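Local coordinates for protein putative isocitrate dehydrogenase, NAD-dependent (Methylococcus capsulatus, PDB 6LKY) that probably catalyses the NAD-dependent oxidative decarboxylation of isocitrate, as a magnesium-using member of the isocitrate and isopropylmalate dehydrogenase family, at residues Ile16-Ala19 / Ala20-Ile24; Val214-Pro217 / Gln218-Asp221. The protein carries 1 engineered substitution. All coordinates share one frame; numbering follows the deposited sequence. Where two conformers were deposited one is given.

Contact 1: Ile16-Ala19 / Ala20-Ile24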
loop_
_atom_site.group_PDB
_atom_site.type_symbol
_atom_site.label_atom_id
_atom_site.label_comp_id
_atom_site.label_asym_id
_atom_site.label_seq_id
_atom_site.Cartn_x
_atom_site.Cartn_y
_atom_site.Cartn_z
ATOM N N ILE A 16 26.694 5.773 -2.008
ATOM C CA ILE A 16 26.382 4.464 -1.444
ATOM C C ILE A 16 26.963 3.347 -2.308
ATOM O O ILE A 16 27.505 2.366 -1.786
ATOM C CB ILE A 16 24.863 4.320 -1.237
ATOM C CG1 ILE A 16 24.125 4.302 -2.583
ATOM C CG2 ILE A 16 24.361 5.444 -0.344
ATOM C CD1 ILE A 16 22.640 4.090 -2.462
ATOM N N VAL A 17 26.933 3.508 -3.631
ATOM C CA VAL A 17 27.541 2.501 -4.497
ATOM C C VAL A 17 29.036 2.446 -4.221
ATOM O O VAL A 17 29.630 1.361 -4.114
ATOM C CB VAL A 17 27.240 2.808 -5.979
ATOM C CG1 VAL A 17 28.145 1.995 -6.909
ATOM C CG2 VAL A 17 25.758 2.561 -6.305
ATOM N N ASP A 18 29.651 3.617 -4.026
ATOM C CA ASP A 18 31.054 3.638 -3.651
ATOM C C ASP A 18 31.258 2.813 -2.392
ATOM O O ASP A 18 32.047 1.853 -2.383
ATOM C CB ASP A 18 31.531 5.081 -3.462
ATOM C CG ASP A 18 33.035 5.176 -3.289
ATOM O OD1 ASP A 18 33.771 4.860 -4.249
ATOM O OD2 ASP A 18 33.478 5.551 -2.184
ATOM N N ALA A 19 30.451 3.093 -1.363
ATOM C CA ALA A 19 30.542 2.334 -0.124
ATOM C C ALA A 19 30.440 0.846 -0.413
ATOM O O ALA A 19 31.303 0.058 -0.003
ATOM C CB ALA A 19 29.455 2.788 0.855
ATOM N N ALA A 20 29.445 0.455 -1.215
ATOM C CA ALA A 20 29.224 -0.969 -1.399
ATOM C C ALA A 20 30.419 -1.601 -2.087
ATOM O O ALA A 20 30.884 -2.672 -1.677
ATOM C CB ALA A 20 27.943 -1.219 -2.190
ATOM N N VAL A 21 30.989 -0.906 -3.076
ATOM C CA VAL A 21 32.130 -1.468 -3.791
ATOM C C VAL A 21 33.254 -1.768 -2.810
ATOM O O VAL A 21 33.792 -2.887 -2.783
ATOM C CB VAL A 21 32.580 -0.510 -4.913
ATOM C CG1 VAL A 21 34.020 -0.789 -5.327
ATOM C CG2 VAL A 21 31.643 -0.632 -6.123
ATOM N N LYS A 22 33.525 -0.825 -1.896
ATOM C CA LYS A 22 34.608 -1.040 -0.944
ATOM C C LYS A 22 34.346 -2.290 -0.123
ATOM O O LYS A 22 35.215 -3.172 -0.013
ATOM C CB LYS A 22 34.772 0.187 -0.046
ATOM C CG LYS A 22 35.397 1.402 -0.740
ATOM C CD LYS A 22 35.795 2.464 0.286
ATOM C CE LYS A 22 35.482 3.886 -0.183
ATOM N NZ LYS A 22 36.374 4.365 -1.278
ATOM N N VAL A 23 33.107 -2.442 0.353
ATOM C CA VAL A 23 32.778 -3.592 1.187
ATOM C C VAL A 23 32.956 -4.873 0.396
ATOM O O VAL A 23 33.555 -5.844 0.884
ATOM C CB VAL A 23 31.349 -3.455 1.742
ATOM C CG1 VAL A 23 30.848 -4.784 2.270
ATOM C CG2 VAL A 23 31.314 -2.389 2.834
ATOM N N ILE A 24 32.513 -4.874 -0.863
ATOM C CA ILE A 24 32.679 -6.077 -1.669
ATOM C C ILE A 24 34.161 -6.402 -1.803
ATOM O O ILE A 24 34.591 -7.543 -1.578
ATOM C CB ILE A 24 31.994 -5.911 -3.038
ATOM C CG1 ILE A 24 30.464 -5.944 -2.876
ATOM C CG2 ILE A 24 32.459 -6.991 -4.011
ATOM C CD1 ILE A 24 29.704 -5.388 -4.079
#
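Four backbone hydrogen bonds run from Ala-20, Val-21, Lys-22 and Val-23 back to the carbonyls four residues earlier, the signature of an alpha-helix. The tightest pair are Ala-20 N to Ile-16 O and Val-21 N to Val-17 O, each 2.8 Å; Lys-22 N to Asp-18 O and Val-23 N to Ala-19 O are both 3.1 Å.

On the exposed side the same i to i+4 spacing brings opposite charges together. Asp-18 OD2 and Lys-22 NZ form a salt bridge at 3.3 Å, weak as a hydrogen bond. With its CG anti to the backbone N (chi1 -171°), Asp-18 extends its carboxylate from the helix, and the lysine, bent at its last two torsions, curls over to meet it. One oxygen does the work: OD2 also lies 3.3 Å from Lys-22 CE, whereas OD1 is 4.0 Å from Lys-22 NZ.

Around the helix the side chains turn apolar. Val-17 CG1 and Val-21 CG2 approach loosely, at 4.4 Å, and the latter methyl rests against Val-17 O. Val-21 also touches Trp-33 on strand 31-35. The small methyls of Ala-19 and Ala-20 suit close neighbours, Ala-330 of helix 326-337 and Met-280 of helix 278-290 respectively, while branched Val-23 reaches both helices. The Ile-16 side chain lies about 5 Å from the bound NAD, placing this end near the nucleotide pocket.

The chemistry is that of an amphipathic helix, the connection of a beta-alpha-beta unit: aliphatic groups pack against the fold, and the ion pair stays at the surface, where solvent probably weakens its pull.

Contact 2: Val214-Pro217 / Gln218-Asp221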
loop_
_atom_site.group_PDB
_atom_site.type_symbol
_atom_site.label_atom_id
_atom_site.label_comp_id
_atom_site.label_asym_id
_atom_site.label_seq_id
_atom_site.Cartn_x
_atom_site.Cartn_y
_atom_site.Cartn_z
ATOM N N VAL A 214 1.173 -4.313 8.940
ATOM C CA VAL A 214 1.591 -3.388 10.002
ATOM C C VAL A 214 1.275 -3.942 11.399
ATOM O O VAL A 214 1.952 -3.584 12.370
ATOM C CB VAL A 214 0.996 -1.974 9.848
ATOM C CG1 VAL A 214 1.485 -1.319 8.569
ATOM C CG2 VAL A 214 -0.521 -1.990 9.926
ATOM N N MET A 215 0.263 -4.806 11.536
ATOM C CA MET A 215 -0.109 -5.268 12.876
ATOM C C MET A 215 0.610 -6.535 13.346
ATOM O O MET A 215 0.846 -6.699 14.545
ATOM C CB MET A 215 -1.607 -5.525 12.939
ATOM C CG MET A 215 -2.395 -4.262 12.743
ATOM S SD MET A 215 -4.142 -4.505 13.008
ATOM C CE MET A 215 -4.189 -4.505 14.805
ATOM N N GLN A 216 0.962 -7.412 12.438
ATOM C CA GLN A 216 1.484 -8.769 12.503
ATOM C C GLN A 216 2.260 -9.281 11.311
ATOM O O GLN A 216 1.902 -10.296 10.703
ATOM C CB GLN A 216 0.336 -9.671 12.863
ATOM C CG GLN A 216 0.695 -10.947 13.528
ATOM C CD GLN A 216 -0.502 -11.586 14.083
ATOM O OE1 GLN A 216 -1.197 -12.238 13.386
ATOM N NE2 GLN A 216 -0.345 -11.865 15.454
ATOM N N PRO A 217 3.421 -8.666 11.064
ATOM C CA PRO A 217 4.252 -9.096 9.931
ATOM C C PRO A 217 4.801 -10.506 10.092
ATOM O O PRO A 217 5.186 -11.121 9.082
ATOM C CB PRO A 217 5.383 -8.052 9.904
ATOM C CG PRO A 217 5.358 -7.425 11.282
ATOM C CD PRO A 217 3.977 -7.516 11.778
ATOM N N GLN A 218 4.805 -11.051 11.316
ATOM C CA GLN A 218 5.309 -12.406 11.535
ATOM C C GLN A 218 4.477 -13.462 10.826
ATOM O O GLN A 218 5.005 -14.533 10.521
ATOM C CB GLN A 218 5.362 -12.737 13.029
ATOM C CG GLN A 218 6.199 -11.795 13.847
ATOM C CD GLN A 218 5.392 -10.608 14.345
ATOM O OE1 GLN A 218 4.258 -10.386 13.909
ATOM N NE2 GLN A 218 5.975 -9.838 15.264
ATOM N N ARG A 219 3.209 -13.179 10.525
ATOM C CA ARG A 219 2.394 -14.143 9.799
ATOM C C ARG A 219 2.885 -14.369 8.378
ATOM O O ARG A 219 2.418 -15.308 7.732
ATOM C CB ARG A 219 0.925 -13.714 9.750
ATOM C CG ARG A 219 0.102 -13.899 11.030
ATOM C CD ARG A 219 -1.357 -14.164 10.684
ATOM N NE ARG A 219 -2.257 -14.289 11.843
ATOM C CZ ARG A 219 -3.083 -13.327 12.269
ATOM N NH1 ARG A 219 -3.140 -12.156 11.629
ATOM N NH2 ARG A 219 -3.794 -13.500 13.368
ATOM N N PHE A 220 3.755 -13.509 7.858
ATOM C CA PHE A 220 4.110 -13.546 6.450
ATOM C C PHE A 220 5.440 -14.248 6.240
ATOM O O PHE A 220 6.373 -14.112 7.038
ATOM C CB PHE A 220 4.176 -12.133 5.867
ATOM C CG PHE A 220 2.835 -11.492 5.736
ATOM C CD1 PHE A 220 2.016 -11.780 4.661
ATOM C CD2 PHE A 220 2.377 -10.639 6.713
ATOM C CE1 PHE A 220 0.768 -11.197 4.552
ATOM C CE2 PHE A 220 1.131 -10.056 6.617
ATOM C CZ PHE A 220 0.325 -10.332 5.542
ATOM N N ASP A 221 5.516 -14.967 5.118
ATOM C CA ASP A 221 6.687 -15.736 4.733
ATOM C C ASP A 221 7.150 -15.283 3.351
ATOM O O ASP A 221 7.916 -14.322 3.232
ATOM C CB ASP A 221 6.342 -17.231 4.777
ATOM C CG ASP A 221 7.562 -18.119 4.884
ATOM O OD1 ASP A 221 8.697 -17.603 4.830
ATOM O OD2 ASP A 221 7.377 -19.346 5.036
HETATM O O HOH W 1 7.616 -12.313 8.716
#
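Gln-216, the first residue to leave helical backbone angles after helix 206-215, accepts a bond from Arg-219 at its carbonyl: Arg-219 N to Gln-216 O is 3.2 Å, the donor standing well above the carbonyl plane. The side chain leaves the backbone with chi1 at -155°, which carries CG beside its own carbonyl carbon, and runs on extended, at an oblique angle across the arginine. The amide comes over one face of the guanidinium, with Gln-216 CD 3.6 Å from Arg-219 CZ and the two planes 86° apart. The amide oxygen is modelled too close to the guanidinium, so the details of this approach are doubtful. On another side, Gln-216 CG meets Gln-218 OE1 at 3.6 Å. Shortening Gln-216 to an alanine removes the methylene beside Gln-218 OE1 and the amide near the arginine, and would probably leave a gap between the two glutamine side chains' positions.

Pro-217, whose ring fixes phi near the helical value, suits the short 3-10 segment that it opens. Its carbonyl has two donors: Phe-220 N, at 3.0 Å from Pro-217 O, and a water 2.7 Å from the same oxygen. That water also donates to Phe-220 O, bridging the turn. The phenylalanine ring offers its edge to Pro-217 O, with CD2 at 3.7 Å. Gln-218, bent at chi2, lays its amide beside the proline, so that OE1 is 3.6 Å from Pro-217 CD, while its NE2 hydrogen-bonds Asp-109 OD1.

The turn thus links helix 206-215 to strand 222-225. Phe-220 folds back on Cys-209, Gln-212 and Met-213 of that helix, Pro-217 packs on Leu-240 of helix 227-240, and Met-215 packs on Gly-242 of the second subunit.

Overall arrangement
From the N terminus, strand 2-7 leads into helix 13-26, where contact 1 belongs; strand 31-35 then completes this beta-alpha-beta unit at one margin of the ten-stranded mixed sheet. Contact 1 closes only helical turns and ties its helix to the two helices 278-290 and 326-337, from late in the chain. Much further on, contact 2 closes a tight turn after helix 206-215, leading into strand 222-225 in the other half of the sheet, close to the second subunit. The two contacts are in series, neither nested nor crossed. The centres of contact 1 and contact 2 are about 32 Å apart, and the nearest atoms of contact 1 and contact 2 about 24 Å, so they join separate regions of the fold.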